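Local coordinates for S-layer domain-containing protein (Ruminiclostridium thermocellum ATCC 27405, PDB 4QVS) that is of unknown function but carries a concanavalin A-like lectin/glucanase domain, so it may bind carbohydrate at the cell surface, at residues Tyr9-Ala14 with Asn20-Tyr25; Tyr99-Ala104 with Tyr120-Ile125; His138-Leu143 with Thr149-Gly154. One frame throughout, in Å; residues are numbered along the deposited sequence. Where two conformers were deposited one is given.

Contact 1. Residues Tyr9-Ala14 with Asn20-Tyr25; sequences YMFDEA and NEFKDY. With NA (sodium ion), chain C.
Met-10 reaches toward Tyr-25 through its first two torsions. Its CG stands beside the backbone N (chi1 -65°), and an extended chi2 of -176° carries SE out toward the tyrosine ring. In one of the two conformers of Tyr-25, SE of this selenomethionine would lie over the ring centre, a Met-aromatic contact. The distance is very short, so the contact is doubtful.

Phe-22 fills the other half of the contact. An edge of Phe-11 points at its face in an offset edge-to-face pair, with the planes at 69° and the Phe-11 and Phe-22 centroids 5.9 Å apart. Phe-22 CE1 also meets the backbone, 3.3 Å from Ala-14 N. Beyond it, Ala-14 CA makes a CA-H...O contact of 3.0 Å to Glu-21 O. Tyr-9 turns a ring edge to the backbone, with CE1 3.3 Å from Phe-22 O. Its hydroxyl bonds to Gly-30 O.

Two waters join the backbones. One accepts from Phe-11 N and donates to Lys-23 O at 2.6 Å. The other links Glu-13 O to Lys-23 N.

The loop also binds sodium, through Met-10 O at 2.3 Å and Asp-12 OD1. Asn-45 O and Asn-47 O of the same chain and Asp-202 OD1 of the second subunit are further ligands.

No direct hydrogen bond crosses between the segments. The chemistry implies a loop shaped by aromatic packing, bridging water and a metal shared between subunits.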
loop_
_atom_site.group_PDB
_atom_site.type_symbol
_atom_site.label_atom_id
_atom_site.label_comp_id
_atom_site.label_asym_id
_atom_site.label_seq_id
_atom_site.Cartn_x
_atom_site.Cartn_y
_atom_site.Cartn_z
ATOM N N TYR A 9 -24.839 -2.609 -10.863
ATOM C CA TYR A 9 -24.728 -3.839 -11.633
ATOM C C TYR A 9 -24.285 -4.969 -10.691
ATOM O O TYR A 9 -23.167 -4.968 -10.175
ATOM C CB TYR A 9 -23.779 -3.662 -12.811
ATOM C CG TYR A 9 -24.346 -2.647 -13.793
ATOM C CD1 TYR A 9 -25.400 -2.998 -14.667
ATOM C CD2 TYR A 9 -23.931 -1.342 -13.774
ATOM C CE1 TYR A 9 -25.997 -2.073 -15.515
ATOM C CE2 TYR A 9 -24.497 -0.415 -14.662
ATOM C CZ TYR A 9 -25.530 -0.791 -15.513
ATOM O OH TYR A 9 -26.067 0.156 -16.355
HETATM N N MSE A 10 -25.189 -5.919 -10.490
HETATM C CA MSE A 10 -24.952 -7.050 -9.601
HETATM C C MSE A 10 -24.432 -8.190 -10.408
HETATM O O MSE A 10 -23.945 -9.158 -9.857
HETATM C CB MSE A 10 -26.262 -7.459 -8.941
HETATM C CG MSE A 10 -26.808 -6.373 -8.033
HETATM SE SE MSE A 10 -28.418 -7.146 -7.197
HETATM C CE MSE A 10 -27.355 -8.224 -5.926
ATOM N N PHE A 11 -24.590 -8.118 -11.733
ATOM C CA PHE A 11 -24.070 -9.143 -12.622
ATOM C C PHE A 11 -24.415 -10.588 -12.218
ATOM O O PHE A 11 -23.558 -11.484 -12.356
ATOM C CB PHE A 11 -22.545 -9.018 -12.750
ATOM C CG PHE A 11 -22.067 -7.705 -13.302
ATOM C CD1 PHE A 11 -22.404 -7.316 -14.618
ATOM C CD2 PHE A 11 -21.222 -6.892 -12.585
ATOM C CE1 PHE A 11 -21.932 -6.132 -15.135
ATOM C CE2 PHE A 11 -20.748 -5.688 -13.118
ATOM C CZ PHE A 11 -21.129 -5.306 -14.402
ATOM N N ASP A 12 -25.645 -10.818 -11.736
ATOM C CA ASP A 12 -26.071 -12.156 -11.304
ATOM C C ASP A 12 -26.718 -13.004 -12.385
ATOM O O ASP A 12 -26.565 -14.216 -12.379
ATOM C CB ASP A 12 -27.021 -12.062 -10.106
ATOM C CG ASP A 12 -26.309 -11.588 -8.845
ATOM O OD1 ASP A 12 -25.066 -11.751 -8.765
ATOM O OD2 ASP A 12 -26.973 -11.027 -7.962
ATOM N N GLU A 13 -27.409 -12.384 -13.333
ATOM C CA GLU A 13 -28.139 -13.146 -14.318
ATOM C C GLU A 13 -28.526 -12.266 -15.486
ATOM O O GLU A 13 -29.048 -11.175 -15.287
ATOM C CB GLU A 13 -29.409 -13.661 -13.655
ATOM C CG GLU A 13 -30.153 -14.704 -14.459
ATOM C CD GLU A 13 -31.337 -15.232 -13.681
ATOM O OE1 GLU A 13 -32.176 -14.401 -13.276
ATOM O OE2 GLU A 13 -31.431 -16.464 -13.461
ATOM N N ALA A 14 -28.284 -12.757 -16.698
ATOM C CA ALA A 14 -28.584 -12.022 -17.920
ATOM C C ALA A 14 -30.061 -11.715 -17.995
ATOM O O ALA A 14 -30.894 -12.480 -17.490
ATOM C CB ALA A 14 -28.161 -12.820 -19.146
ATOM N N ASN A 20 -26.089 -11.821 -22.658
ATOM C CA ASN A 20 -25.003 -10.980 -22.192
ATOM C C ASN A 20 -25.398 -9.636 -21.660
ATOM O O ASN A 20 -24.537 -8.794 -21.477
ATOM C CB ASN A 20 -24.012 -10.769 -23.346
ATOM C CG ASN A 20 -24.683 -10.177 -24.580
ATOM O OD1 ASN A 20 -25.897 -9.982 -24.617
ATOM N ND2 ASN A 20 -23.904 -9.933 -25.598
ATOM N N GLU A 21 -26.673 -9.427 -21.356
ATOM C CA GLU A 21 -27.098 -8.148 -20.824
ATOM C C GLU A 21 -27.438 -8.238 -19.348
ATOM O O GLU A 21 -28.049 -9.190 -18.903
ATOM C CB GLU A 21 -28.247 -7.566 -21.631
ATOM C CG GLU A 21 -27.795 -7.203 -23.031
ATOM C CD GLU A 21 -28.886 -6.598 -23.878
ATOM O OE1 GLU A 21 -29.620 -5.704 -23.411
ATOM O OE2 GLU A 21 -28.981 -7.022 -25.026
ATOM N N PHE A 22 -27.008 -7.224 -18.618
ATOM C CA PHE A 22 -27.174 -7.146 -17.174
ATOM C C PHE A 22 -27.748 -5.792 -16.769
ATOM O O PHE A 22 -27.221 -4.720 -17.103
ATOM C CB PHE A 22 -25.838 -7.439 -16.513
ATOM C CG PHE A 22 -25.357 -8.832 -16.782
ATOM C CD1 PHE A 22 -25.793 -9.892 -16.000
ATOM C CD2 PHE A 22 -24.521 -9.095 -17.857
ATOM C CE1 PHE A 22 -25.386 -11.191 -16.271
ATOM C CE2 PHE A 22 -24.117 -10.398 -18.143
ATOM C CZ PHE A 22 -24.532 -11.444 -17.348
ATOM N N LYS A 23 -28.859 -5.849 -16.058
ATOM C CA LYS A 23 -29.586 -4.634 -15.719
ATOM C C LYS A 23 -28.982 -3.858 -14.588
ATOM O O LYS A 23 -28.176 -4.379 -13.778
ATOM C CB LYS A 23 -31.032 -4.967 -15.325
ATOM C CG LYS A 23 -31.142 -5.663 -13.976
ATOM C CD LYS A 23 -32.577 -5.845 -13.541
ATOM C CE LYS A 23 -32.598 -6.599 -12.215
ATOM N NZ LYS A 23 -33.966 -6.685 -11.643
ATOM N N ASP A 24 -29.362 -2.587 -14.578
ATOM C CA ASP A 24 -29.084 -1.676 -13.503
ATOM C C ASP A 24 -30.196 -1.885 -12.457
ATOM O O ASP A 24 -31.327 -1.527 -12.695
ATOM C CB ASP A 24 -29.200 -0.255 -14.007
ATOM C CG ASP A 24 -29.212 0.736 -12.895
ATOM O OD1 ASP A 24 -28.806 0.361 -11.778
ATOM O OD2 ASP A 24 -29.621 1.878 -13.136
ATOM N N TYR A 25 -29.864 -2.444 -11.306
ATOM C CA TYR A 25 -30.864 -2.639 -10.245
ATOM C C TYR A 25 -31.540 -1.371 -9.742
ATOM O O TYR A 25 -32.639 -1.434 -9.200
ATOM C CB TYR A 25 -30.250 -3.385 -9.080
ATOM C CG TYR A 25 -30.230 -4.844 -9.350
ATOM C CD1 TYR A 25 -29.296 -5.390 -10.211
ATOM C CD2 TYR A 25 -31.184 -5.675 -8.784
ATOM C CE1 TYR A 25 -29.296 -6.731 -10.478
ATOM C CE2 TYR A 25 -31.189 -7.024 -9.048
ATOM C CZ TYR A 25 -30.244 -7.546 -9.891
ATOM O OH TYR A 25 -30.262 -8.887 -10.140
HETATM NA NA NA C . -23.068 -10.396 -8.132
HETATM O O HOH W 1 -26.809 -6.511 -13.030
HETATM O O HOH W 2 -29.577 -8.601 -15.251
HETATM O O HOH W 3 -24.049 -9.193 -6.837
#

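Contact 2. Residues Tyr99-Ala104 with Tyr120-Ile125; sequences YMRLTA and YGEKTI
This is a buried polar contact in which Glu-122 meets Tyr-99 and Arg-101 across the surface of a beta-sheet. Glu-122 lies just before strand 123-126, and its partners are on strand 99-104. One oxygen, OE2, does the touching. Tyr-99 OH donates to Glu-122 OE2 at 2.6 Å, and OE2 accepts through its anti lone pair. OE2 lies in the plane of the tyrosine ring, at its edge.

Arg-101 NH2 forms a salt bridge with the same Glu-122 OE2 at 2.9 Å. The bond is bent, with 140° at the hydrogen, and meets OE2 nearly along its C-O axis. The guanidinium and carboxylate planes are 88° apart, so a two-pronged pairing is not made. A water fills in, donating to Glu-122 OE2 and accepting from Arg-101 NE at 2.7 Å.

The strands belong to an antiparallel beta-sheet, four strands within this chain, consistent with a concanavalin A-like fold. Strand 110-115 runs between them, and Glu-122 reaches over its Ala-113. The Tyr-99 ring packs on Asp-89 and Phe-91 of the neighbouring strand 85-91. The bend of the arginine at chi3 turns its guanidinium so that Tyr-99 CZ lies over one face, toward its rim. Arg-101 NH1 makes a second salt bridge, to Asp-190 of the second subunit.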
loop_
_atom_site.group_PDB
_atom_site.type_symbol
_atom_site.label_atom_id
_atom_site.label_comp_id
_atom_site.label_asym_id
_atom_site.label_seq_id
_atom_site.Cartn_x
_atom_site.Cartn_y
_atom_site.Cartn_z
ATOM N N TYR A 99 -11.195 12.334 -20.411
ATOM C CA TYR A 99 -11.614 11.071 -19.825
ATOM C C TYR A 99 -11.198 10.954 -18.372
ATOM O O TYR A 99 -10.432 11.791 -17.889
ATOM C CB TYR A 99 -10.940 9.907 -20.586
ATOM C CG TYR A 99 -9.396 9.857 -20.562
ATOM C CD1 TYR A 99 -8.695 9.220 -19.516
ATOM C CD2 TYR A 99 -8.649 10.387 -21.609
ATOM C CE1 TYR A 99 -7.310 9.165 -19.507
ATOM C CE2 TYR A 99 -7.275 10.336 -21.625
ATOM C CZ TYR A 99 -6.606 9.721 -20.573
ATOM O OH TYR A 99 -5.251 9.672 -20.620
HETATM N N MSE A 100 -11.712 9.909 -17.708
HETATM C CA MSE A 100 -11.275 9.562 -16.353
HETATM C C MSE A 100 -11.206 8.063 -16.393
HETATM O O MSE A 100 -12.051 7.407 -16.985
HETATM C CB MSE A 100 -12.045 10.273 -15.254
HETATM C CG MSE A 100 -13.352 9.593 -14.910
HETATM SE SE MSE A 100 -14.498 10.882 -13.976
HETATM C CE MSE A 100 -15.654 9.369 -13.751
ATOM N N ARG A 101 -10.137 7.520 -15.819
ATOM C CA ARG A 101 -9.830 6.122 -15.914
ATOM C C ARG A 101 -9.150 5.559 -14.633
ATOM O O ARG A 101 -8.218 6.160 -14.122
ATOM C CB ARG A 101 -8.854 6.036 -17.047
ATOM C CG ARG A 101 -8.419 4.658 -17.457
ATOM C CD ARG A 101 -7.713 4.730 -18.804
ATOM N NE ARG A 101 -6.490 5.560 -18.784
ATOM C CZ ARG A 101 -5.578 5.565 -19.755
ATOM N NH1 ARG A 101 -5.739 4.819 -20.830
ATOM N NH2 ARG A 101 -4.485 6.335 -19.659
ATOM N N LEU A 102 -9.592 4.410 -14.159
ATOM C CA LEU A 102 -8.983 3.819 -12.942
ATOM C C LEU A 102 -8.172 2.681 -13.482
ATOM O O LEU A 102 -8.668 1.913 -14.302
ATOM C CB LEU A 102 -10.003 3.295 -11.935
ATOM C CG LEU A 102 -9.403 2.635 -10.663
ATOM C CD1 LEU A 102 -8.816 3.658 -9.730
ATOM C CD2 LEU A 102 -10.477 1.867 -9.933
ATOM N N THR A 103 -6.909 2.586 -13.054
ATOM C CA THR A 103 -6.056 1.555 -13.529
ATOM C C THR A 103 -5.340 0.792 -12.388
ATOM O O THR A 103 -5.111 1.328 -11.291
ATOM C CB THR A 103 -4.991 2.156 -14.416
ATOM O OG1 THR A 103 -4.312 3.162 -13.687
ATOM C CG2 THR A 103 -5.625 2.843 -15.691
ATOM N N ALA A 104 -5.049 -0.463 -12.692
ATOM C CA ALA A 104 -4.185 -1.308 -11.910
ATOM C C ALA A 104 -2.776 -0.957 -12.380
ATOM O O ALA A 104 -2.562 -0.684 -13.580
ATOM C CB ALA A 104 -4.493 -2.765 -12.187
ATOM N N TYR A 120 -0.834 13.050 -21.407
ATOM C CA TYR A 120 0.213 13.807 -20.737
ATOM C C TYR A 120 -0.312 14.826 -19.800
ATOM O O TYR A 120 0.469 15.489 -19.152
ATOM C CB TYR A 120 1.158 14.483 -21.738
ATOM C CG TYR A 120 1.809 13.468 -22.611
ATOM C CD1 TYR A 120 2.767 12.594 -22.095
ATOM C CD2 TYR A 120 1.458 13.345 -23.960
ATOM C CE1 TYR A 120 3.349 11.618 -22.896
ATOM C CE2 TYR A 120 2.041 12.378 -24.772
ATOM C CZ TYR A 120 2.974 11.512 -24.245
ATOM O OH TYR A 120 3.559 10.556 -25.070
ATOM N N GLY A 121 -1.621 14.990 -19.732
ATOM C CA GLY A 121 -2.170 15.969 -18.819
ATOM C C GLY A 121 -2.901 15.308 -17.675
ATOM O O GLY A 121 -3.586 15.950 -16.933
ATOM N N GLU A 122 -2.783 14.019 -17.542
ATOM C CA GLU A 122 -3.497 13.361 -16.452
ATOM C C GLU A 122 -3.174 13.913 -15.071
ATOM O O GLU A 122 -2.028 14.175 -14.755
ATOM C CB GLU A 122 -3.199 11.882 -16.462
ATOM C CG GLU A 122 -3.900 11.142 -17.582
ATOM C CD GLU A 122 -3.637 9.645 -17.513
ATOM O OE1 GLU A 122 -2.901 9.218 -16.617
ATOM O OE2 GLU A 122 -4.157 8.885 -18.356
ATOM N N LYS A 123 -4.222 14.165 -14.303
ATOM C CA LYS A 123 -4.118 14.534 -12.887
ATOM C C LYS A 123 -4.501 13.227 -12.232
ATOM O O LYS A 123 -5.561 12.674 -12.534
ATOM C CB LYS A 123 -5.108 15.619 -12.449
ATOM C CG LYS A 123 -5.083 16.921 -13.214
ATOM C CD LYS A 123 -3.701 17.521 -13.257
ATOM C CE LYS A 123 -3.689 18.714 -14.194
ATOM N NZ LYS A 123 -2.280 19.047 -14.514
ATOM N N THR A 124 -3.680 12.759 -11.304
ATOM C CA THR A 124 -3.839 11.430 -10.766
ATOM C C THR A 124 -3.829 11.280 -9.262
ATOM O O THR A 124 -3.403 12.173 -8.536
ATOM C CB THR A 124 -2.635 10.638 -11.196
ATOM O OG1 THR A 124 -1.500 11.190 -10.537
ATOM C CG2 THR A 124 -2.435 10.766 -12.702
ATOM N N ILE A 125 -4.288 10.111 -8.818
ATOM C CA ILE A 125 -4.213 9.702 -7.415
ATOM C C ILE A 125 -3.712 8.282 -7.483
ATOM O O ILE A 125 -4.272 7.464 -8.224
ATOM C CB ILE A 125 -5.566 9.622 -6.713
ATOM C CG1 ILE A 125 -6.495 10.743 -7.151
ATOM C CG2 ILE A 125 -5.357 9.621 -5.203
ATOM C CD1 ILE A 125 -7.923 10.547 -6.683
HETATM O O HOH W 4 -5.100 6.644 -16.691
#

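Contact 3. Residues His138-Leu143 with Thr149-Gly154; sequences HVAVTL and TLYING
Strands 137-144 and 147-152 form a beta hairpin, in a region assigned to the concanavalin A-like superfamily, and this contact is its antiparallel ladder. The strand axes approach to 4.8 Å at an angle of 167°. Ala-140 with Tyr-151 and Thr-142 with Thr-149 are hydrogen-bonded pairs. Each has two backbone bonds, as in Tyr-151 N to Ala-140 O at 2.8 Å. Val-139 with Ile-152 and Val-141 with Leu-150 are the non-hydrogen-bonded pairs between and beside them.

The side chains alternate between two faces. On one, Ala-140, Thr-142, Thr-149 and Tyr-151 gather. Thr-142 OG1 stands between its own backbone N and carbonyl carbon, and lies 3.4 Å from Thr-149 CB. That rotation also sends Thr-142 CG2 toward the tyrosine, 3.7 Å from Tyr-151 CE1. Ala-140 O and Thr-142 OG1 lie in the plane of the Tyr-151 ring, at its edge. Helix 213-219 packs on this face, with Ile-216 against Ala-140 and Tyr-151. On the other face, Val-141 and Leu-150 lie side by side, with CG2 of the valine 4.0 Å from CD2 of the leucine. The outer edge of strand 137-144 pairs antiparallel with a strand of the second subunit, so the beta-sheet continues across the interface.

At the open end of the hairpin, Asn-153, just past the end of its strand, adds a last pair of bonds, one of them from its side chain. Its backbone N bonds to His-138 O at 2.7 Å. Its OD1 accepts from His-138 N at 2.9 Å. The bond is fairly straight (164° at the hydrogen), but the donor sits well above the Asn-153 carbonyl plane. A water in the plane of the His-138 ring lies 2.6 Å from His-138 ND1 and accepts from Gly-154 N.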
loop_
_atom_site.group_PDB
_atom_site.type_symbol
_atom_site.label_atom_id
_atom_site.label_comp_id
_atom_site.label_asym_id
_atom_site.label_seq_id
_atom_site.Cartn_x
_atom_site.Cartn_y
_atom_site.Cartn_z
ATOM N N HIS A 138 13.568 0.502 0.583
ATOM C CA HIS A 138 14.082 1.313 1.665
ATOM C C HIS A 138 12.953 1.613 2.630
ATOM O O HIS A 138 11.880 2.000 2.217
ATOM C CB HIS A 138 14.698 2.618 1.164
ATOM C CG HIS A 138 15.403 3.387 2.243
ATOM N ND1 HIS A 138 14.827 4.457 2.898
ATOM C CD2 HIS A 138 16.612 3.199 2.825
ATOM C CE1 HIS A 138 15.659 4.906 3.821
ATOM N NE2 HIS A 138 16.755 4.167 3.788
ATOM N N VAL A 139 13.185 1.415 3.918
ATOM C CA VAL A 139 12.163 1.743 4.887
ATOM C C VAL A 139 12.686 2.724 5.920
ATOM O O VAL A 139 13.820 2.628 6.338
ATOM C CB VAL A 139 11.650 0.485 5.590
ATOM C CG1 VAL A 139 10.605 0.848 6.636
ATOM C CG2 VAL A 139 11.061 -0.501 4.587
ATOM N N ALA A 140 11.840 3.652 6.349
ATOM C CA ALA A 140 12.221 4.596 7.396
ATOM C C ALA A 140 11.028 4.938 8.266
ATOM O O ALA A 140 9.887 4.877 7.809
ATOM C CB ALA A 140 12.813 5.858 6.797
ATOM N N VAL A 141 11.310 5.181 9.551
ATOM C CA VAL A 141 10.356 5.671 10.501
ATOM C C VAL A 141 10.969 6.953 11.025
ATOM O O VAL A 141 12.161 6.961 11.328
ATOM C CB VAL A 141 10.251 4.753 11.724
ATOM C CG1 VAL A 141 9.130 5.253 12.628
ATOM C CG2 VAL A 141 10.021 3.317 11.289
ATOM N N THR A 142 10.171 8.003 11.185
ATOM C CA THR A 142 10.619 9.293 11.753
ATOM C C THR A 142 9.649 9.720 12.859
ATOM O O THR A 142 8.421 9.549 12.718
ATOM C CB THR A 142 10.660 10.466 10.711
ATOM O OG1 THR A 142 9.333 10.772 10.262
ATOM C CG2 THR A 142 11.474 10.103 9.533
ATOM N N LEU A 143 10.179 10.238 13.972
ATOM C CA LEU A 143 9.334 10.782 15.052
ATOM C C LEU A 143 9.728 12.242 15.218
ATOM O O LEU A 143 10.902 12.554 15.427
ATOM C CB LEU A 143 9.490 10.025 16.374
ATOM C CG LEU A 143 8.588 10.507 17.534
ATOM C CD1 LEU A 143 7.133 10.114 17.313
ATOM C CD2 LEU A 143 9.058 9.979 18.890
ATOM N N THR A 149 6.100 9.114 11.247
ATOM C CA THR A 149 5.869 8.835 9.821
ATOM C C THR A 149 6.595 7.603 9.273
ATOM O O THR A 149 7.772 7.370 9.555
ATOM C CB THR A 149 6.268 10.068 8.986
ATOM O OG1 THR A 149 5.567 11.208 9.486
ATOM C CG2 THR A 149 5.936 9.876 7.499
ATOM N N LEU A 150 5.872 6.811 8.494
ATOM C CA LEU A 150 6.429 5.658 7.819
ATOM C C LEU A 150 6.704 6.012 6.402
ATOM O O LEU A 150 5.852 6.631 5.727
ATOM C CB LEU A 150 5.441 4.510 7.778
ATOM C CG LEU A 150 5.301 3.704 9.044
ATOM C CD1 LEU A 150 4.128 2.733 8.947
ATOM C CD2 LEU A 150 6.612 2.975 9.288
ATOM N N TYR A 151 7.855 5.551 5.930
ATOM C CA TYR A 151 8.274 5.739 4.563
ATOM C C TYR A 151 8.752 4.436 3.933
ATOM O O TYR A 151 9.486 3.656 4.572
ATOM C CB TYR A 151 9.473 6.673 4.483
ATOM C CG TYR A 151 9.258 8.085 4.911
ATOM C CD1 TYR A 151 9.422 8.478 6.239
ATOM C CD2 TYR A 151 8.982 9.057 3.967
ATOM C CE1 TYR A 151 9.255 9.794 6.618
ATOM C CE2 TYR A 151 8.802 10.362 4.333
ATOM C CZ TYR A 151 8.939 10.733 5.640
ATOM O OH TYR A 151 8.775 12.049 5.922
ATOM N N ILE A 152 8.353 4.223 2.674
ATOM C CA ILE A 152 8.837 3.115 1.852
ATOM C C ILE A 152 9.441 3.784 0.622
ATOM O O ILE A 152 8.801 4.617 0.014
ATOM C CB ILE A 152 7.737 2.151 1.422
ATOM C CG1 ILE A 152 7.175 1.427 2.652
ATOM C CG2 ILE A 152 8.315 1.141 0.433
ATOM C CD1 ILE A 152 6.030 0.486 2.354
ATOM N N ASN A 153 10.681 3.453 0.288
ATOM C CA ASN A 153 11.399 4.139 -0.791
ATOM C C ASN A 153 11.190 5.650 -0.837
ATOM O O ASN A 153 11.013 6.224 -1.905
ATOM C CB ASN A 153 11.072 3.519 -2.144
ATOM C CG ASN A 153 11.558 2.100 -2.246
ATOM O OD1 ASN A 153 12.704 1.799 -1.907
ATOM N ND2 ASN A 153 10.695 1.221 -2.718
ATOM N N GLY A 154 11.188 6.289 0.329
ATOM C CA GLY A 154 11.098 7.754 0.416
ATOM C C GLY A 154 9.734 8.381 0.223
ATOM O O GLY A 154 9.629 9.609 0.117
HETATM O O HOH W 5 12.229 4.899 2.668
#

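The three contacts follow one another along the chain without touching. Contacts 1 and 3 lie on opposite sides of its centre, their own centres about 45 Å apart. Contact 1 is partly buried and irregular. It relies on aromatic packing, water and sodium where regular pairing is absent. Contact 2 is buried and small, carried by three polar side chains across an intervening strand. Contact 3 is a buried hairpin held mainly by backbone bonds. Contacts 2 and 3 both lie in the concanavalin A-like part of the chain but belong to different groups of paired strands. All three meet the second subunit, by a shared metal and strand pairing in contact 1, a salt bridge in contact 2 and continued strand pairing in contact 3.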